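Local coordinates for protein nitrite oxidoreductase subunit A (Kuenenia stuttgartiensis, PDB 7B04) that is a NarG-like subunit of the molybdopterin oxidoreductase family, holding a molybdenum atom, two MD1 molecules and an iron/sulfur cluster, at residues Pro579-Gly583 against Ile1079-Phe1083; Ala586-Lys591 against Leu603-Arg608; Ile957-Ala963 against Tyr1011-Met1017; Ile969-Asp973 against Val1118-Val1122. All coordinates share one frame. Residue numbers count along the deposited sequence, not the author numbering.

Interaction 1 of 4, residues Pro579-Gly583 against Ile1079-Phe1083; sequences PGFYG and IGMKF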
loop_
_atom_site.group_PDB
_atom_site.type_symbol
_atom_site.label_atom_id
_atom_site.label_comp_id
_atom_site.label_asym_id
_atom_site.label_seq_id
_atom_site.Cartn_x
_atom_site.Cartn_y
_atom_site.Cartn_z
ATOM N N PRO B 579 1.464 29.878 -24.416
ATOM C CA PRO B 579 1.406 30.159 -22.974
ATOM C C PRO B 579 1.478 28.919 -22.101
ATOM O O PRO B 579 1.857 29.034 -20.929
ATOM C CB PRO B 579 0.056 30.863 -22.814
ATOM C CG PRO B 579 -0.782 30.282 -23.903
ATOM C CD PRO B 579 0.150 30.031 -25.065
ATOM N N GLY B 580 1.127 27.749 -22.624
ATOM C CA GLY B 580 1.199 26.537 -21.824
ATOM C C GLY B 580 0.240 26.569 -20.654
ATOM O O GLY B 580 -0.953 26.860 -20.799
ATOM N N PHE B 581 0.776 26.263 -19.470
ATOM C CA PHE B 581 -0.042 26.200 -18.266
ATOM C C PHE B 581 -0.641 27.557 -17.917
ATOM O O PHE B 581 -1.708 27.621 -17.294
ATOM C CB PHE B 581 0.800 25.662 -17.109
ATOM C CG PHE B 581 0.029 25.422 -15.847
ATOM C CD1 PHE B 581 -0.836 24.347 -15.741
ATOM C CD2 PHE B 581 0.188 26.259 -14.757
ATOM C CE1 PHE B 581 -1.540 24.120 -14.575
ATOM C CE2 PHE B 581 -0.513 26.037 -13.589
ATOM C CZ PHE B 581 -1.378 24.967 -13.498
ATOM N N TYR B 582 0.021 28.649 -18.312
ATOM C CA TYR B 582 -0.502 29.981 -18.023
ATOM C C TYR B 582 -1.834 30.229 -18.720
ATOM O O TYR B 582 -2.623 31.065 -18.266
ATOM C CB TYR B 582 0.507 31.054 -18.437
ATOM C CG TYR B 582 1.778 31.068 -17.619
ATOM C CD1 TYR B 582 1.769 31.476 -16.290
ATOM C CD2 TYR B 582 2.989 30.690 -18.179
ATOM C CE1 TYR B 582 2.933 31.495 -15.541
ATOM C CE2 TYR B 582 4.156 30.709 -17.439
ATOM C CZ TYR B 582 4.123 31.109 -16.121
ATOM O OH TYR B 582 5.285 31.125 -15.385
ATOM N N GLY B 583 -2.091 29.536 -19.831
ATOM C CA GLY B 583 -3.350 29.723 -20.531
ATOM C C GLY B 583 -4.557 29.412 -19.666
ATOM O O GLY B 583 -5.588 30.082 -19.756
ATOM N N ILE B 1079 7.288 26.783 -15.460
ATOM C CA ILE B 1079 6.225 26.639 -16.451
ATOM C C ILE B 1079 6.684 27.106 -17.830
ATOM O O ILE B 1079 6.216 26.596 -18.855
ATOM C CB ILE B 1079 4.967 27.409 -16.009
ATOM C CG1 ILE B 1079 4.452 26.874 -14.674
ATOM C CG2 ILE B 1079 3.876 27.308 -17.057
ATOM C CD1 ILE B 1079 3.981 25.438 -14.735
ATOM N N GLY B 1080 7.616 28.052 -17.871
ATOM C CA GLY B 1080 8.065 28.637 -19.120
ATOM C C GLY B 1080 9.553 28.450 -19.341
ATOM O O GLY B 1080 10.332 28.359 -18.391
ATOM N N MET B 1081 9.943 28.384 -20.615
ATOM C CA MET B 1081 11.357 28.348 -20.972
ATOM C C MET B 1081 11.954 29.731 -20.757
ATOM O O MET B 1081 12.294 30.432 -21.717
ATOM C CB MET B 1081 11.548 27.896 -22.422
ATOM C CG MET B 1081 11.247 26.427 -22.668
ATOM S SD MET B 1081 12.348 25.325 -21.760
ATOM C CE MET B 1081 13.891 25.573 -22.635
ATOM N N LYS B 1082 12.072 30.129 -19.494
ATOM C CA LYS B 1082 12.537 31.456 -19.126
ATOM C C LYS B 1082 13.233 31.370 -17.776
ATOM O O LYS B 1082 13.188 30.345 -17.091
ATOM C CB LYS B 1082 11.379 32.457 -19.076
ATOM C CG LYS B 1082 10.327 32.109 -18.037
ATOM C CD LYS B 1082 9.139 33.052 -18.098
ATOM C CE LYS B 1082 8.087 32.666 -17.069
ATOM N NZ LYS B 1082 6.896 33.557 -17.127
ATOM N N PHE B 1083 13.884 32.464 -17.404
ATOM C CA PHE B 1083 14.607 32.556 -16.149
ATOM C C PHE B 1083 13.930 33.548 -15.218
ATOM O O PHE B 1083 13.239 34.472 -15.657
ATOM C CB PHE B 1083 16.057 32.986 -16.368
ATOM C CG PHE B 1083 16.874 31.985 -17.118
ATOM C CD1 PHE B 1083 17.349 30.847 -16.488
ATOM C CD2 PHE B 1083 17.163 32.177 -18.458
ATOM C CE1 PHE B 1083 18.100 29.921 -17.180
ATOM C CE2 PHE B 1083 17.915 31.254 -19.155
ATOM C CZ PHE B 1083 18.380 30.124 -18.516
#
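A tight type II' beta turn, Pro579 to Tyr582, presents two aromatic residues to a single isoleucine of an irregular loop. Gly580 sits at phi 64°, psi -130°, a conformation most easily reached without a side chain. The turn closes through Tyr582 N and Pro579 O at 3.2 Å. Ile1079 supplies most of the apolar surface on its side. Its CG2 touches Phe581 CB at 3.5 Å and Tyr582 CE2 at 3.4 Å, and it lies over one face of the Tyr582 ring. The contact is therefore mostly apolar. Its polar part is one weak hydrogen bond at the far end of the ring, from Lys1082 NZ to Tyr582 OH, 3.4 Å. The extended chain of Lys1082 reaches back to it past the inverse gamma turn centred on Met1081. Met1081 itself packs on Tyr407 of subunit B. The Phe581 ring meets Tyr237 edge-to-face. The turn leads into helix 582-585, while segment 1079-1083 runs from the loop after strand 1075-1076 into strand 1083-1084 and bonds through its backbone to Ala573.

Interaction 2 of 4, residues Ala586-Lys591 against Leu603-Arg608; sequences AEDVFK and LNIKGR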
loop_
_atom_site.group_PDB
_atom_site.type_symbol
_atom_site.label_atom_id
_atom_site.label_comp_id
_atom_site.label_asym_id
_atom_site.label_seq_id
_atom_site.Cartn_x
_atom_site.Cartn_y
_atom_site.Cartn_z
ATOM N N ALA B 586 -3.502 31.686 -15.820
ATOM C CA ALA B 586 -3.094 33.083 -15.888
ATOM C C ALA B 586 -3.724 33.797 -17.078
ATOM O O ALA B 586 -3.151 34.745 -17.618
ATOM C CB ALA B 586 -1.571 33.200 -15.939
ATOM N N GLU B 587 -4.907 33.352 -17.492
ATOM C CA GLU B 587 -5.650 34.070 -18.515
ATOM C C GLU B 587 -6.163 35.385 -17.942
ATOM O O GLU B 587 -6.513 35.468 -16.762
ATOM C CB GLU B 587 -6.817 33.219 -19.019
ATOM C CG GLU B 587 -7.199 33.459 -20.469
ATOM C CD GLU B 587 -8.650 33.117 -20.748
ATOM O OE1 GLU B 587 -9.528 33.589 -19.994
ATOM O OE2 GLU B 587 -8.914 32.372 -21.714
ATOM N N ASP B 588 -6.189 36.422 -18.777
ATOM C CA ASP B 588 -6.641 37.727 -18.312
ATOM C C ASP B 588 -8.103 37.647 -17.892
ATOM O O ASP B 588 -8.983 37.374 -18.714
ATOM C CB ASP B 588 -6.442 38.782 -19.400
ATOM C CG ASP B 588 -6.556 40.200 -18.864
ATOM O OD1 ASP B 588 -6.994 40.369 -17.706
ATOM O OD2 ASP B 588 -6.201 41.149 -19.589
ATOM N N VAL B 589 -8.354 37.878 -16.600
ATOM C CA VAL B 589 -9.708 37.773 -16.067
ATOM C C VAL B 589 -10.622 38.798 -16.719
ATOM O O VAL B 589 -11.779 38.503 -17.045
ATOM C CB VAL B 589 -9.680 37.929 -14.537
ATOM C CG1 VAL B 589 -11.084 38.013 -13.989
ATOM C CG2 VAL B 589 -8.941 36.771 -13.919
ATOM N N PHE B 590 -10.114 40.004 -16.942
ATOM C CA PHE B 590 -10.903 41.078 -17.518
ATOM C C PHE B 590 -10.880 41.027 -19.038
ATOM O O PHE B 590 -11.621 41.775 -19.685
ATOM C CB PHE B 590 -10.398 42.427 -16.997
ATOM C CG PHE B 590 -10.723 42.676 -15.551
ATOM C CD1 PHE B 590 -11.759 43.522 -15.192
ATOM C CD2 PHE B 590 -10.007 42.042 -14.551
ATOM C CE1 PHE B 590 -12.050 43.752 -13.857
ATOM C CE2 PHE B 590 -10.295 42.267 -13.215
ATOM C CZ PHE B 590 -11.319 43.122 -12.870
ATOM N N LYS B 591 -10.040 40.166 -19.619
ATOM C CA LYS B 591 -9.993 39.959 -21.069
ATOM C C LYS B 591 -9.969 38.468 -21.394
ATOM O O LYS B 591 -8.974 37.945 -21.906
ATOM C CB LYS B 591 -8.772 40.656 -21.662
ATOM C CG LYS B 591 -8.903 42.158 -21.843
ATOM C CD LYS B 591 -7.514 42.784 -21.863
ATOM C CE LYS B 591 -7.475 44.046 -22.683
ATOM N NZ LYS B 591 -8.481 43.999 -23.764
ATOM N N LEU B 603 -4.898 33.710 -26.691
ATOM C CA LEU B 603 -5.332 33.970 -25.327
ATOM C C LEU B 603 -4.543 35.125 -24.729
ATOM O O LEU B 603 -3.338 35.256 -24.961
ATOM C CB LEU B 603 -5.151 32.724 -24.459
ATOM C CG LEU B 603 -5.959 31.479 -24.822
ATOM C CD1 LEU B 603 -5.534 30.300 -23.961
ATOM C CD2 LEU B 603 -7.445 31.749 -24.670
ATOM N N ASN B 604 -5.231 35.961 -23.955
ATOM C CA ASN B 604 -4.600 37.086 -23.274
ATOM C C ASN B 604 -4.081 36.579 -21.934
ATOM O O ASN B 604 -4.868 36.233 -21.045
ATOM C CB ASN B 604 -5.590 38.233 -23.098
ATOM C CG ASN B 604 -5.972 38.881 -24.416
ATOM O OD1 ASN B 604 -5.119 39.130 -25.268
ATOM N ND2 ASN B 604 -7.260 39.154 -24.591
ATOM N N ILE B 605 -2.762 36.532 -21.788
ATOM C CA ILE B 605 -2.120 35.953 -20.615
ATOM C C ILE B 605 -1.748 37.072 -19.654
ATOM O O ILE B 605 -0.829 37.854 -19.918
ATOM C CB ILE B 605 -0.890 35.124 -21.003
ATOM C CG1 ILE B 605 -1.301 34.012 -21.966
ATOM C CG2 ILE B 605 -0.222 34.549 -19.765
ATOM C CD1 ILE B 605 -2.379 33.109 -21.413
ATOM N N LYS B 606 -2.462 37.146 -18.532
ATOM C CA LYS B 606 -2.064 38.027 -17.436
ATOM C C LYS B 606 -2.675 37.482 -16.153
ATOM O O LYS B 606 -3.892 37.572 -15.961
ATOM C CB LYS B 606 -2.507 39.461 -17.689
ATOM C CG LYS B 606 -2.276 40.379 -16.499
ATOM C CD LYS B 606 -2.651 41.812 -16.823
ATOM C CE LYS B 606 -2.609 42.685 -15.579
ATOM N NZ LYS B 606 -2.877 44.114 -15.897
ATOM N N GLY B 607 -1.838 36.917 -15.288
ATOM C CA GLY B 607 -2.299 36.417 -14.009
ATOM C C GLY B 607 -2.158 37.488 -12.941
ATOM O O GLY B 607 -1.174 38.223 -12.901
ATOM N N ARG B 608 -3.170 37.572 -12.078
ATOM C CA ARG B 608 -3.199 38.546 -10.993
ATOM C C ARG B 608 -3.334 37.863 -9.641
ATOM O O ARG B 608 -3.777 38.482 -8.667
ATOM C CB ARG B 608 -4.318 39.558 -11.229
ATOM C CG ARG B 608 -4.470 39.827 -12.707
ATOM C CD ARG B 608 -5.392 40.955 -13.059
ATOM N NE ARG B 608 -5.302 41.192 -14.495
ATOM C CZ ARG B 608 -6.093 42.008 -15.176
ATOM N NH1 ARG B 608 -7.044 42.679 -14.548
ATOM N NH2 ARG B 608 -5.933 42.152 -16.483
#
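Leu603 opens the second segment beside an acidic side chain: its CD2 is 3.4 Å from Glu587 OE2. Asn604 follows with the best backbone bond of the contact, Asp588 N to Asn604 O at 2.6 Å. Its side chain adds a weak bond, from Asn604 ND2 to Lys591 O at 3.4 Å. Ile605 is bridged to Glu587, with their CA atoms 4.5 Å apart. The CA-H of Ile605 approaches Ala586 O, at 3.4 Å from CA to O. Ile605 also packs on Pro579. Lys606 N gives a weak hydrogen bond to Ala586 O at 2.7 Å, and its amine forms a salt bridge with Asp259. Gly607 passes close to Ala586, their CA atoms 3.9 Å apart. Arg608 ends the segment. Its NH2 makes a very short salt bridge to Asp588 OD1, 2.4 Å, and its NH1 lies 3.0 Å from Phe590 CD2. Asp588 OD1 also accepts from Phe590 N at 3.2 Å, so one carboxylate oxygen serves both the turn and the arginine. Helix 238-254 lies against Val589 and Phe590. The arrangement is a single isolated beta bridge between two irregular loop segments, followed by an Asx turn that a salt bridge ties to the returning chain.

Interaction 3 of 4, residues Ile957-Ala963 against Tyr1011-Met1017; sequences IHIHPQA and YPYNCTM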
loop_
_atom_site.group_PDB
_atom_site.type_symbol
_atom_site.label_atom_id
_atom_site.label_comp_id
_atom_site.label_asym_id
_atom_site.label_seq_id
_atom_site.Cartn_x
_atom_site.Cartn_y
_atom_site.Cartn_z
ATOM N N ILE B 957 3.845 2.303 15.827
ATOM C CA ILE B 957 5.184 2.884 15.805
ATOM C C ILE B 957 6.215 1.765 15.883
ATOM O O ILE B 957 6.071 0.824 16.671
ATOM C CB ILE B 957 5.400 3.902 16.948
ATOM C CG1 ILE B 957 6.806 4.501 16.861
ATOM C CG2 ILE B 957 5.194 3.256 18.311
ATOM C CD1 ILE B 957 7.052 5.635 17.829
ATOM N N HIS B 958 7.243 1.856 15.042
ATOM C CA HIS B 958 8.323 0.881 15.036
ATOM C C HIS B 958 9.408 1.314 16.015
ATOM O O HIS B 958 9.810 2.481 16.027
ATOM C CB HIS B 958 8.917 0.749 13.633
ATOM C CG HIS B 958 8.037 0.024 12.663
ATOM N ND1 HIS B 958 8.348 -1.221 12.163
ATOM C CD2 HIS B 958 6.850 0.367 12.108
ATOM C CE1 HIS B 958 7.396 -1.610 11.333
ATOM N NE2 HIS B 958 6.476 -0.665 11.282
ATOM N N ILE B 959 9.875 0.375 16.833
ATOM C CA ILE B 959 10.918 0.638 17.819
ATOM C C ILE B 959 11.816 -0.590 17.900
ATOM O O ILE B 959 11.342 -1.727 17.793
ATOM C CB ILE B 959 10.328 1.021 19.196
ATOM C CG1 ILE B 959 11.447 1.377 20.180
ATOM C CG2 ILE B 959 9.435 -0.086 19.735
ATOM C CD1 ILE B 959 10.972 2.141 21.397
ATOM N N HIS B 960 13.111 -0.360 18.082
ATOM C CA HIS B 960 14.044 -1.461 18.263
ATOM C C HIS B 960 13.727 -2.222 19.550
ATOM O O HIS B 960 13.398 -1.604 20.570
ATOM C CB HIS B 960 15.481 -0.936 18.299
ATOM C CG HIS B 960 16.519 -2.013 18.299
ATOM N ND1 HIS B 960 16.974 -2.609 19.456
ATOM C CD2 HIS B 960 17.189 -2.606 17.282
ATOM C CE1 HIS B 960 17.881 -3.519 19.153
ATOM N NE2 HIS B 960 18.030 -3.538 17.840
ATOM N N PRO B 961 13.798 -3.559 19.531
ATOM C CA PRO B 961 13.426 -4.331 20.734
ATOM C C PRO B 961 14.199 -3.932 21.979
ATOM O O PRO B 961 13.603 -3.787 23.055
ATOM C CB PRO B 961 13.718 -5.780 20.315
ATOM C CG PRO B 961 13.626 -5.769 18.828
ATOM C CD PRO B 961 14.155 -4.434 18.401
ATOM N N GLN B 962 15.518 -3.757 21.866
ATOM C CA GLN B 962 16.306 -3.355 23.027
ATOM C C GLN B 962 15.871 -1.985 23.529
ATOM O O GLN B 962 15.802 -1.753 24.742
ATOM C CB GLN B 962 17.796 -3.356 22.684
ATOM C CG GLN B 962 18.703 -3.093 23.877
ATOM C CD GLN B 962 18.543 -4.134 24.969
ATOM O OE1 GLN B 962 17.923 -3.876 26.002
ATOM N NE2 GLN B 962 19.100 -5.319 24.746
ATOM N N ALA B 963 15.590 -1.060 22.608
ATOM C CA ALA B 963 15.148 0.272 23.004
ATOM C C ALA B 963 13.885 0.198 23.853
ATOM O O ALA B 963 13.803 0.820 24.916
ATOM C CB ALA B 963 14.920 1.137 21.766
ATOM N N TYR B 1011 15.614 -1.551 12.609
ATOM C CA TYR B 1011 15.920 -0.160 12.891
ATOM C C TYR B 1011 17.052 -0.042 13.905
ATOM O O TYR B 1011 17.220 -0.910 14.767
ATOM C CB TYR B 1011 14.680 0.562 13.426
ATOM C CG TYR B 1011 13.661 0.836 12.352
ATOM C CD1 TYR B 1011 13.693 2.018 11.626
ATOM C CD2 TYR B 1011 12.683 -0.099 12.042
ATOM C CE1 TYR B 1011 12.769 2.269 10.634
ATOM C CE2 TYR B 1011 11.757 0.142 11.050
ATOM C CZ TYR B 1011 11.805 1.328 10.349
ATOM O OH TYR B 1011 10.888 1.577 9.358
ATOM N N PRO B 1012 17.841 1.025 13.816
ATOM C CA PRO B 1012 18.832 1.299 14.859
ATOM C C PRO B 1012 18.163 1.691 16.168
ATOM O O PRO B 1012 16.977 2.023 16.224
ATOM C CB PRO B 1012 19.652 2.457 14.282
ATOM C CG PRO B 1012 18.750 3.106 13.296
ATOM C CD PRO B 1012 17.899 2.010 12.723
ATOM N N TYR B 1013 18.958 1.627 17.239
ATOM C CA TYR B 1013 18.448 1.867 18.585
ATOM C C TYR B 1013 17.736 3.211 18.691
ATOM O O TYR B 1013 16.636 3.303 19.248
ATOM C CB TYR B 1013 19.605 1.797 19.586
ATOM C CG TYR B 1013 19.198 1.936 21.037
ATOM C CD1 TYR B 1013 18.842 0.824 21.786
ATOM C CD2 TYR B 1013 19.179 3.180 21.659
ATOM C CE1 TYR B 1013 18.478 0.945 23.112
ATOM C CE2 TYR B 1013 18.810 3.309 22.984
ATOM C CZ TYR B 1013 18.459 2.189 23.705
ATOM O OH TYR B 1013 18.091 2.308 25.025
ATOM N N ASN B 1014 18.348 4.269 18.152
ATOM C CA ASN B 1014 17.852 5.629 18.322
ATOM C C ASN B 1014 16.907 6.073 17.213
ATOM O O ASN B 1014 16.791 7.277 16.959
ATOM C CB ASN B 1014 19.026 6.602 18.428
ATOM C CG ASN B 1014 19.902 6.326 19.629
ATOM O OD1 ASN B 1014 21.048 5.901 19.491
ATOM N ND2 ASN B 1014 19.366 6.572 20.819
ATOM N N CYS B 1015 16.192 5.155 16.570
ATOM C CA CYS B 1015 15.349 5.537 15.446
ATOM C C CYS B 1015 14.020 4.810 15.528
ATOM O O CYS B 1015 13.980 3.581 15.648
ATOM C CB CYS B 1015 16.029 5.235 14.106
ATOM S SG CYS B 1015 15.073 5.751 12.659
ATOM N N THR B 1016 12.941 5.580 15.454
ATOM C CA THR B 1016 11.581 5.075 15.501
ATOM C C THR B 1016 10.859 5.507 14.234
ATOM O O THR B 1016 11.211 6.511 13.610
ATOM C CB THR B 1016 10.835 5.594 16.736
ATOM O OG1 THR B 1016 10.703 7.018 16.648
ATOM C CG2 THR B 1016 11.602 5.245 18.004
ATOM N N MET B 1017 9.827 4.753 13.866
ATOM C CA MET B 1017 9.171 4.961 12.583
ATOM C C MET B 1017 7.663 4.900 12.745
ATOM O O MET B 1017 7.134 3.984 13.380
ATOM C CB MET B 1017 9.622 3.912 11.556
ATOM C CG MET B 1017 9.224 4.233 10.125
ATOM S SD MET B 1017 7.547 3.730 9.677
ATOM C CE MET B 1017 7.792 1.992 9.333
#
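Two backbone hydrogen bonds hold this contact together. His958 and Met1017 form an antiparallel hydrogen-bonded pair: His958 N to Met1017 O is 2.7 Å and Met1017 N to His958 O is 3.1 Å. The short strand segments run at 154° to each other, 4.7 Å apart at closest approach. CA-H...O contacts flank the pair, with Ile957 CA to Met1017 O at 3.3 Å and Thr1016 CA to His958 O at 3.2 Å. Two CH-pi contacts follow. Met1017 CE sits over the face of the His958 ring, 3.7 Å from its centroid. Ala963 CB sits over the face of the Tyr1013 ring, 4.1 Å from its centroid. The Tyr1011 ring meets His958 obliquely, centroids 5.6 Å apart, and its side chain is about 5 Å from a bound MD1. Polar ends have partners nearby: His958 with Asn1008, Tyr1013 with Asp966. His960 is the N-cap of helix 961-966, its ND1 accepting from Gln962 N at 3.0 Å. A type I turn, Pro1012 to Cys1015, leads into the second strand. In the six-stranded barrel, strand 956-959 lies between strands 1015-1018 and 1001-1007, and strand 911-914 borders 1015-1018 on its other side.

Interaction 4 of 4, residues Ile969-Asp973 against Val1118-Val1122; sequences IEDGD and VWDPV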
loop_
_atom_site.group_PDB
_atom_site.type_symbol
_atom_site.label_atom_id
_atom_site.label_comp_id
_atom_site.label_asym_id
_atom_site.label_seq_id
_atom_site.Cartn_x
_atom_site.Cartn_y
_atom_site.Cartn_z
ATOM N N ILE B 969 8.976 -1.509 27.830
ATOM C CA ILE B 969 7.917 -1.595 26.835
ATOM C C ILE B 969 8.040 -2.940 26.139
ATOM O O ILE B 969 9.098 -3.269 25.588
ATOM C CB ILE B 969 8.003 -0.444 25.821
ATOM C CG1 ILE B 969 7.768 0.897 26.519
ATOM C CG2 ILE B 969 7.011 -0.656 24.686
ATOM C CD1 ILE B 969 8.157 2.098 25.687
ATOM N N GLU B 970 6.961 -3.713 26.156
ATOM C CA GLU B 970 6.914 -4.976 25.441
ATOM C C GLU B 970 6.201 -4.771 24.110
ATOM O O GLU B 970 5.374 -3.867 23.971
ATOM C CB GLU B 970 6.195 -6.032 26.273
ATOM C CG GLU B 970 6.277 -7.424 25.714
ATOM C CD GLU B 970 7.658 -8.020 25.791
ATOM O OE1 GLU B 970 8.430 -7.636 26.693
ATOM O OE2 GLU B 970 7.966 -8.887 24.950
ATOM N N ASP B 971 6.539 -5.609 23.123
ATOM C CA ASP B 971 5.930 -5.496 21.800
ATOM C C ASP B 971 4.414 -5.622 21.897
ATOM O O ASP B 971 3.889 -6.597 22.443
ATOM C CB ASP B 971 6.489 -6.539 20.828
ATOM C CG ASP B 971 5.853 -6.435 19.422
ATOM O OD1 ASP B 971 6.296 -7.179 18.518
ATOM O OD2 ASP B 971 4.929 -5.617 19.204
ATOM N N GLY B 972 3.720 -4.646 21.319
ATOM C CA GLY B 972 2.274 -4.591 21.318
ATOM C C GLY B 972 1.686 -3.676 22.357
ATOM O O GLY B 972 0.471 -3.461 22.346
ATOM N N ASP B 973 2.510 -3.103 23.230
ATOM C CA ASP B 973 2.024 -2.174 24.237
ATOM C C ASP B 973 1.754 -0.805 23.622
ATOM O O ASP B 973 2.378 -0.410 22.635
ATOM C CB ASP B 973 3.040 -2.033 25.372
ATOM C CG ASP B 973 3.168 -3.293 26.203
ATOM O OD1 ASP B 973 2.189 -4.068 26.266
ATOM O OD2 ASP B 973 4.241 -3.501 26.806
ATOM N N VAL B 1118 0.266 -9.483 28.428
ATOM C CA VAL B 1118 1.020 -9.050 27.264
ATOM C C VAL B 1118 0.238 -9.356 25.991
ATOM O O VAL B 1118 -0.672 -10.189 25.962
ATOM C CB VAL B 1118 2.422 -9.691 27.228
ATOM C CG1 VAL B 1118 2.374 -11.061 26.583
ATOM C CG2 VAL B 1118 3.349 -8.817 26.482
ATOM N N TRP B 1119 0.577 -8.639 24.926
ATOM C CA TRP B 1119 -0.039 -8.875 23.627
ATOM C C TRP B 1119 0.138 -10.335 23.219
ATOM O O TRP B 1119 1.230 -10.898 23.340
ATOM C CB TRP B 1119 0.580 -7.931 22.599
ATOM C CG TRP B 1119 0.026 -8.002 21.211
ATOM C CD1 TRP B 1119 -1.282 -7.874 20.823
ATOM C CD2 TRP B 1119 0.786 -8.184 20.018
ATOM N NE1 TRP B 1119 -1.373 -7.982 19.451
ATOM C CE2 TRP B 1119 -0.115 -8.173 18.936
ATOM C CE3 TRP B 1119 2.149 -8.367 19.761
ATOM C CZ2 TRP B 1119 0.304 -8.337 17.616
ATOM C CZ3 TRP B 1119 2.563 -8.528 18.454
ATOM C CH2 TRP B 1119 1.645 -8.513 17.398
ATOM N N ASP B 1120 -0.952 -10.941 22.748
ATOM C CA ASP B 1120 -1.023 -12.396 22.619
ATOM C C ASP B 1120 0.108 -13.035 21.812
ATOM O O ASP B 1120 0.613 -14.082 22.251
ATOM C CB ASP B 1120 -2.376 -12.792 22.005
ATOM C CG ASP B 1120 -3.542 -12.533 22.932
ATOM O OD1 ASP B 1120 -3.340 -12.590 24.164
ATOM O OD2 ASP B 1120 -4.660 -12.286 22.433
ATOM N N PRO B 1121 0.548 -12.500 20.665
ATOM C CA PRO B 1121 1.624 -13.184 19.922
ATOM C C PRO B 1121 2.952 -13.239 20.655
ATOM O O PRO B 1121 3.819 -14.033 20.271
ATOM C CB PRO B 1121 1.734 -12.368 18.626
ATOM C CG PRO B 1121 0.396 -11.761 18.459
ATOM C CD PRO B 1121 -0.064 -11.433 19.851
ATOM N N VAL B 1122 3.153 -12.422 21.690
ATOM C CA VAL B 1122 4.402 -12.506 22.440
ATOM C C VAL B 1122 4.430 -13.774 23.284
ATOM O O VAL B 1122 5.493 -14.379 23.474
ATOM C CB VAL B 1122 4.594 -11.244 23.302
ATOM C CG1 VAL B 1122 5.862 -11.348 24.136
ATOM C CG2 VAL B 1122 4.632 -10.005 22.422
HETATM O O HOH W 1 2.212 -6.266 24.961
#
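This is a water-bridged loop contact at the rim of the six-stranded barrel, where the turn before strand 974-978 meets the residues leading into the weakly bonded helix 1120-1124. One water joins the two segments. It donates to Asp971 O at 3.0 Å and to Asp973 OD1 at 2.6 Å, and it accepts from Trp1119 N at 2.9 Å. Around it the contact is van der Waals. Glu970 CG lies 3.3 Å from Val1118 CG2, and Asp971 O is 3.5 Å from Val1122 CG2. The turn is a type II beta turn from Glu970 to Asp973, closed by Asp973 N to Glu970 O at 3.1 Å. Asp973 OD2 also accepts from Glu970 N at 2.8 Å, which ties the two ends together again. Gly972 takes the positive-phi place of this turn, at 99°. Its CA packs 4.0 Å from Trp1119 CB, and a beta carbon there would clash with that same atom. Trp1119 CB also lies 3.6 Å from Asp971 O. Asp973 OD1 has a second donor in Gly1111 N. Gly972 and Asp973 bond through their backbone to Ala1005 of strand 1001-1007. In 1118-1122, Asp1120 forms a salt bridge with Arg140 of subunit B, and Trp1119 packs on Phe144 of that subunit.

From the N terminus, residues 579-583 open interaction 1, whose loop closes only at 1079-1083. Interaction 2 closes soon after it opens, with 11 residues between its segments, and is nested inside that loop. It touches interaction 1 where Ile605 meets Pro579. Interaction 3 is also nested there. It pairs two strands of the barrel. Interaction 4 opens at 969-973, inside the loop of interaction 3, and closes at 1118-1122, so it crosses both 3 and 1. Interactions 3 and 4 lie about 15 Å apart between centres, around the barrel. Interactions 1 and 2 lie on the opposite side of the chain's centre, where they join the region of helix 582-585 to later loops.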